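Local coordinates for protein cytosol aminopeptidase (PDB 3KZW) that probably removes amino acids one at a time from the N-termini of peptides, as a metal-dependent leucyl aminopeptidase of the cytosol aminopeptidase family, at residues 40-44 against 135-139. Residues are numbered along the deposited sequence; the frame is centred on the assembly and turned at random.
Sequences LIIGI and DSFIS
The phenyl ring of Phe137 lies over the backbone of Gly43, with one face turned to the glycine CA in a CH-pi contact. Gly43 CA sits 4.1 Å from the centroid of the Phe137 ring, 22° off the ring normal and displaced toward the rim, so the CE1 and CZ side of the ring takes most of the approach. With no side chain on Gly43, the ring can settle directly on the strand. Ile41 CG2 approaches the ring rim edge-on, 4.3 Å from Phe137 CZ, a looser apolar touch.

Beside the ring, Ser136 reaches the same peptide through its hydroxyl. Gly43 N donates to Ser136 OG over 3.0 Å in a nearly straight bond (163°). OG stands between the backbone N and carbonyl carbon of its own residue (chi1 66°), and it also hydrogen-bonds to Leu133 O, so two backbone groups from separate strands fix its rotation. Ile42 CG2 packs 3.7 Å from Ser136 OG.

Strand 39-45 runs parallel to strand 129-133, and beyond the backbone pairing of Ile41 with Tyr131 and Leu133, the Ser136 hydroxyl ties strand 39-45 to the turn that leaves strand 129-133 toward helix 144-157. On the Phe137 side, helix 108-124 packs against the sheet of the N-terminal domain, stacking Trp115 with the phenyl ring and setting Leu118 and Ile122 against Ile41.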
ATOM      1  N   LEU A  40      24.586  47.154  24.385  1.00  9.74           N
ATOM      2  CA  LEU A  40      24.694  47.936  23.159  1.00  9.24           C
ATOM      3  C   LEU A  40      24.527  47.066  21.914  1.00  9.00           C
ATOM      4  O   LEU A  40      25.157  46.014  21.802  1.00  9.00           O
ATOM      5  CB  LEU A  40      26.061  48.619  23.129  1.00  9.24           C
ATOM      6  CG  LEU A  40      26.368  49.654  22.052  1.00  9.17           C
ATOM      7  CD1 LEU A  40      25.638  50.945  22.354  1.00  9.26           C
ATOM      8  CD2 LEU A  40      27.862  49.899  21.982  1.00  9.03           C
ATOM      9  N   ILE A  41      23.685  47.513  20.980  1.00  8.66           N
ATOM     10  CA  ILE A  41      23.446  46.779  19.729  1.00  8.28           C
ATOM     11  C   ILE A  41      23.897  47.580  18.504  1.00  8.18           C
ATOM     12  O   ILE A  41      23.455  48.714  18.293  1.00  8.15           O
ATOM     13  CB  ILE A  41      21.957  46.370  19.557  1.00  8.25           C
ATOM     14  CG1 ILE A  41      21.467  45.557  20.760  1.00  8.06           C
ATOM     15  CG2 ILE A  41      21.764  45.581  18.259  1.00  8.06           C
ATOM     16  CD1 ILE A  41      19.957  45.459  20.869  1.00  7.73           C
ATOM     17  N   ILE A  42      24.777  46.976  17.705  1.00  8.03           N
ATOM     18  CA  ILE A  42      25.282  47.583  16.472  1.00  7.84           C
ATOM     19  C   ILE A  42      25.209  46.589  15.316  1.00  7.90           C
ATOM     20  O   ILE A  42      25.528  45.413  15.482  1.00  7.98           O
ATOM     21  CB  ILE A  42      26.749  48.065  16.629  1.00  7.78           C
ATOM     22  CG1 ILE A  42      26.895  48.992  17.843  1.00  7.57           C
ATOM     23  CG2 ILE A  42      27.236  48.759  15.350  1.00  7.75           C
ATOM     24  CD1 ILE A  42      28.325  49.380  18.173  1.00  7.06           C
ATOM     25  N   GLY A  43      24.778  47.065  14.151  1.00  7.99           N
ATOM     26  CA  GLY A  43      24.801  46.264  12.930  1.00  8.08           C
ATOM     27  C   GLY A  43      26.140  46.394  12.230  1.00  8.19           C
ATOM     28  O   GLY A  43      26.678  47.496  12.108  1.00  8.20           O
ATOM     29  N   ILE A  44      26.679  45.270  11.766  1.00  8.33           N
ATOM     30  CA  ILE A  44      28.003  45.254  11.143  1.00  8.57           C
ATOM     31  C   ILE A  44      27.951  44.811   9.677  1.00  8.87           C
ATOM     32  O   ILE A  44      27.571  43.676   9.381  1.00  8.88           O
ATOM     33  CB  ILE A  44      29.014  44.380  11.951  1.00  8.53           C
ATOM     34  CG1 ILE A  44      29.162  44.885  13.399  1.00  8.34           C
ATOM     35  CG2 ILE A  44      30.374  44.308  11.244  1.00  8.54           C
ATOM     36  CD1 ILE A  44      29.652  46.327  13.554  1.00  7.83           C
ATOM     37  N   ASP A 135      21.562  54.068  13.267  1.00  2.66           N
ATOM     38  CA  ASP A 135      22.330  54.586  12.133  1.00  2.65           C
ATOM     39  C   ASP A 135      23.218  53.538  11.465  1.00  2.67           C
ATOM     40  O   ASP A 135      23.558  53.670  10.287  1.00  2.73           O
ATOM     41  CB  ASP A 135      23.174  55.793  12.557  1.00  2.66           C
ATOM     42  CG  ASP A 135      22.332  57.022  12.873  1.00  2.73           C
ATOM     43  OD1 ASP A 135      21.119  57.032  12.567  1.00  2.73           O
ATOM     44  OD2 ASP A 135      22.895  57.989  13.425  1.00  2.74           O
ATOM     45  N   SER A 136      23.587  52.503  12.218  1.00  2.64           N
ATOM     46  CA  SER A 136      24.422  51.422  11.699  1.00  2.65           C
ATOM     47  C   SER A 136      23.624  50.436  10.848  1.00  2.67           C
ATOM     48  O   SER A 136      24.203  49.598  10.155  1.00  2.70           O
ATOM     49  CB  SER A 136      25.128  50.687  12.846  1.00  2.68           C
ATOM     50  OG  SER A 136      24.204  50.000  13.674  1.00  2.66           O
ATOM     51  N   PHE A 137      22.298  50.541  10.910  1.00  2.67           N
ATOM     52  CA  PHE A 137      21.402  49.669  10.149  1.00  2.69           C
ATOM     53  C   PHE A 137      20.914  50.316   8.853  1.00  2.73           C
ATOM     54  O   PHE A 137      20.485  49.621   7.930  1.00  2.76           O
ATOM     55  CB  PHE A 137      20.203  49.259  11.007  1.00  2.68           C
ATOM     56  CG  PHE A 137      20.539  48.263  12.082  1.00  2.68           C
ATOM     57  CD1 PHE A 137      21.052  48.683  13.304  1.00  2.64           C
ATOM     58  CD2 PHE A 137      20.336  46.905  11.872  1.00  2.62           C
ATOM     59  CE1 PHE A 137      21.365  47.769  14.295  1.00  2.60           C
ATOM     60  CE2 PHE A 137      20.645  45.982  12.863  1.00  2.68           C
ATOM     61  CZ  PHE A 137      21.159  46.417  14.078  1.00  2.64           C
ATOM     62  N   ILE A 138      20.988  51.644   8.799  1.00  2.74           N
ATOM     63  CA  ILE A 138      20.509  52.422   7.661  1.00  2.77           C
ATOM     64  C   ILE A 138      21.668  52.795   6.750  1.00  2.88           C
ATOM     65  O   ILE A 138      22.667  53.363   7.196  1.00  2.87           O
ATOM     66  CB  ILE A 138      19.779  53.702   8.126  1.00  2.77           C
ATOM     67  CG1 ILE A 138      18.651  53.347   9.102  1.00  2.74           C
ATOM     68  CG2 ILE A 138      19.244  54.496   6.927  1.00  2.68           C
ATOM     69  CD1 ILE A 138      18.302  54.458  10.079  1.00  2.79           C
ATOM     70  N   SER A 139      21.529  52.467   5.470  1.00  3.02           N
ATOM     71  CA  SER A 139      22.569  52.769   4.501  1.00  3.13           C
ATOM     72  C   SER A 139      22.086  53.775   3.475  1.00  3.20           C
ATOM     73  O   SER A 139      20.897  54.101   3.407  1.00  3.28           O
ATOM     74  CB  SER A 139      23.052  51.492   3.805  1.00  3.13           C
ATOM     75  OG  SER A 139      22.085  51.017   2.885  1.00  3.28           O
TER